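Local coordinates for protein beta-1,3-xylanase (Alcaligenes sp., PDB 2COV) that binds beta-1,3-xylan through its family 31 carbohydrate-binding module, probably holding the xylanase close to its polysaccharide substrate, at residues I23-V28 against K57-V62. Residues are numbered along the deposited sequence; the frame is centred on the assembly and turned at random.
Sequences IEVYHV and KTFNAV
Ile23 and Phe59 face each other across two neighbouring antiparallel strands and exchange both of their backbone hydrogen bonds, Ile23 N to Phe59 O at 3.0 Å and Phe59 N to Ile23 O. Val25 and Lys57 form the next hydrogen-bonded pair in the same way, with Val25 N 2.9 Å from Lys57 O. Between them lies the non-hydrogen-bonded pair of Glu24 and Thr58, where the strands draw in to a CA-CA distance of 4.1 Å. Here the CA-H groups turn inward: Thr58 CA sits 3.2 Å from Ile23 O, and Glu24 CA makes a like contact with Lys57 O.

Apolar contacts gather on the face that carries Ile23, Val25 and Phe59. Phe59 has its CG beside the backbone N (chi1 -60°). Val25 CG2 approaches the CD1-CE1 side of the ring obliquely, 3.9 Å from CD1. Ile23 CG2 packs against Phe59 CB and, more closely, against Ala61 CB at 3.6 Å, beyond the end of the strand. Leu41 and Val39 of strand 37-41 cover this face, making it part of the interior of the beta-sandwich. Lys57 is the exception here, partly exposed and resting on Leu46 and Asn49 of strand 44-51.

Polar side chains meet on the other face. Glu24 extends past Thr58, its CB 3.7 Å from OG1, and one water joins the two side chains, donating to Glu24 OE2 and lying 2.9 Å from Thr58 OG1. The second carboxylate oxygen, OE1, accepts a hydrogen bond from Asn16 on the adjoining strand. A valine in place of Thr58 would probably leave the bridging water without one of its anchors and Glu24 OE2 less firmly fixed.

The pairing thus largely separates its chemistry by face, mostly hydrocarbon toward the core and a carboxylate-water-hydroxyl link on the other, with the backbone bonds running between.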
loop_
_atom_site.group_PDB
_atom_site.type_symbol
_atom_site.label_atom_id
_atom_site.label_comp_id
_atom_site.label_asym_id
_atom_site.label_seq_id
_atom_site.Cartn_x
_atom_site.Cartn_y
_atom_site.Cartn_z
ATOM N N ILE A 23 23.195 11.091 4.003
ATOM C CA ILE A 23 22.885 10.938 2.578
ATOM C C ILE A 23 21.786 11.939 2.235
ATOM O O ILE A 23 20.885 12.109 3.020
ATOM C CB ILE A 23 22.429 9.485 2.270
ATOM C CG1 ILE A 23 22.289 9.260 0.764
ATOM C CG2 ILE A 23 21.145 9.137 2.997
ATOM C CD1 ILE A 23 21.911 7.841 0.439
ATOM N N GLU A 24 21.911 12.613 1.081
ATOM C CA GLU A 24 20.814 13.439 0.576
ATOM C C GLU A 24 20.203 12.634 -0.565
ATOM O O GLU A 24 20.865 12.319 -1.532
ATOM C CB GLU A 24 21.363 14.764 0.064
ATOM C CG GLU A 24 20.241 15.633 -0.562
ATOM C CD GLU A 24 20.706 16.956 -1.072
ATOM O OE1 GLU A 24 21.531 16.967 -1.977
ATOM O OE2 GLU A 24 20.203 17.968 -0.639
ATOM N N VAL A 25 18.925 12.427 -0.474
ATOM C CA VAL A 25 18.136 11.738 -1.510
ATOM C C VAL A 25 17.423 12.799 -2.290
ATOM O O VAL A 25 16.911 13.766 -1.726
ATOM C CB VAL A 25 17.150 10.749 -0.884
ATOM C CG1 VAL A 25 16.296 10.084 -1.932
ATOM C CG2 VAL A 25 17.893 9.709 -0.006
ATOM N N TYR A 26 17.407 12.709 -3.599
ATOM C CA TYR A 26 16.730 13.712 -4.407
ATOM C C TYR A 26 16.125 13.132 -5.671
ATOM O O TYR A 26 16.456 12.078 -6.156
ATOM C CB TYR A 26 17.687 14.837 -4.771
ATOM C CG TYR A 26 18.821 14.441 -5.720
ATOM C CD1 TYR A 26 18.645 14.449 -7.089
ATOM C CD2 TYR A 26 20.095 14.109 -5.240
ATOM C CE1 TYR A 26 19.675 14.105 -7.955
ATOM C CE2 TYR A 26 21.099 13.783 -6.101
ATOM C CZ TYR A 26 20.912 13.760 -7.444
ATOM O OH TYR A 26 21.970 13.445 -8.302
ATOM N N HIS A 27 15.147 13.890 -6.187
ATOM C CA HIS A 27 14.591 13.665 -7.486
ATOM C C HIS A 27 14.534 15.016 -8.228
ATOM O O HIS A 27 13.900 15.957 -7.770
ATOM C CB HIS A 27 13.197 13.051 -7.488
ATOM C CG HIS A 27 12.864 12.332 -8.770
ATOM N ND1 HIS A 27 12.892 12.959 -10.003
ATOM C CD2 HIS A 27 12.655 11.009 -9.022
ATOM C CE1 HIS A 27 12.650 12.046 -10.949
ATOM N NE2 HIS A 27 12.494 10.845 -10.383
ATOM N N VAL A 28 15.187 15.094 -9.374
ATOM C CA VAL A 28 15.103 16.254 -10.243
ATOM C C VAL A 28 13.637 16.505 -10.630
ATOM O O VAL A 28 12.856 15.596 -10.858
ATOM C CB VAL A 28 15.979 16.042 -11.504
ATOM C CG1 VAL A 28 15.826 17.181 -12.516
ATOM C CG2 VAL A 28 17.425 15.964 -11.067
ATOM N N LYS A 57 16.040 15.783 0.441
ATOM C CA LYS A 57 16.061 15.721 1.872
ATOM C C LYS A 57 17.241 14.863 2.315
ATOM O O LYS A 57 17.652 13.971 1.591
ATOM C CB LYS A 57 14.752 15.160 2.457
ATOM C CG LYS A 57 14.407 15.668 3.898
ATOM C CD LYS A 57 14.037 17.120 3.885
ATOM C CE LYS A 57 13.758 17.600 5.320
ATOM N NZ LYS A 57 13.780 19.014 5.514
ATOM N N THR A 58 17.780 15.151 3.501
ATOM C CA THR A 58 18.895 14.407 4.070
ATOM C C THR A 58 18.461 13.508 5.221
ATOM O O THR A 58 17.518 13.800 5.982
ATOM C CB THR A 58 19.998 15.401 4.516
ATOM O OG1 THR A 58 20.410 16.198 3.362
ATOM C CG2 THR A 58 21.148 14.727 5.149
ATOM N N PHE A 59 19.188 12.388 5.362
ATOM C CA PHE A 59 18.897 11.324 6.311
ATOM C C PHE A 59 20.194 10.790 6.880
ATOM O O PHE A 59 21.241 10.901 6.269
ATOM C CB PHE A 59 18.253 10.140 5.547
ATOM C CG PHE A 59 16.971 10.491 4.837
ATOM C CD1 PHE A 59 17.002 11.013 3.580
ATOM C CD2 PHE A 59 15.771 10.302 5.433
ATOM C CE1 PHE A 59 15.822 11.368 2.940
ATOM C CE2 PHE A 59 14.594 10.598 4.789
ATOM C CZ PHE A 59 14.636 11.147 3.541
ATOM N N ASN A 60 20.093 10.168 8.044
ATOM C CA ASN A 60 21.208 9.388 8.580
ATOM C C ASN A 60 21.440 8.177 7.684
ATOM O O ASN A 60 20.460 7.557 7.241
ATOM C CB ASN A 60 20.894 8.892 9.986
ATOM C CG ASN A 60 20.635 10.003 10.971
ATOM O OD1 ASN A 60 21.340 11.021 11.022
ATOM N ND2 ASN A 60 19.611 9.793 11.772
ATOM N N ALA A 61 22.668 7.793 7.468
ATOM C CA ALA A 61 22.995 6.587 6.702
ATOM C C ALA A 61 24.377 6.096 7.068
ATOM O O ALA A 61 25.161 6.788 7.725
ATOM C CB ALA A 61 22.912 6.849 5.203
ATOM N N VAL A 62 24.719 4.916 6.572
ATOM C CA VAL A 62 26.027 4.289 6.843
ATOM C C VAL A 62 26.630 3.898 5.508
ATOM O O VAL A 62 26.006 3.196 4.732
ATOM C CB VAL A 62 25.862 3.063 7.723
ATOM C CG1 VAL A 62 27.193 2.311 7.883
ATOM C CG2 VAL A 62 25.312 3.471 9.037
HETATM O O HOH W 1 18.703 17.823 1.670
#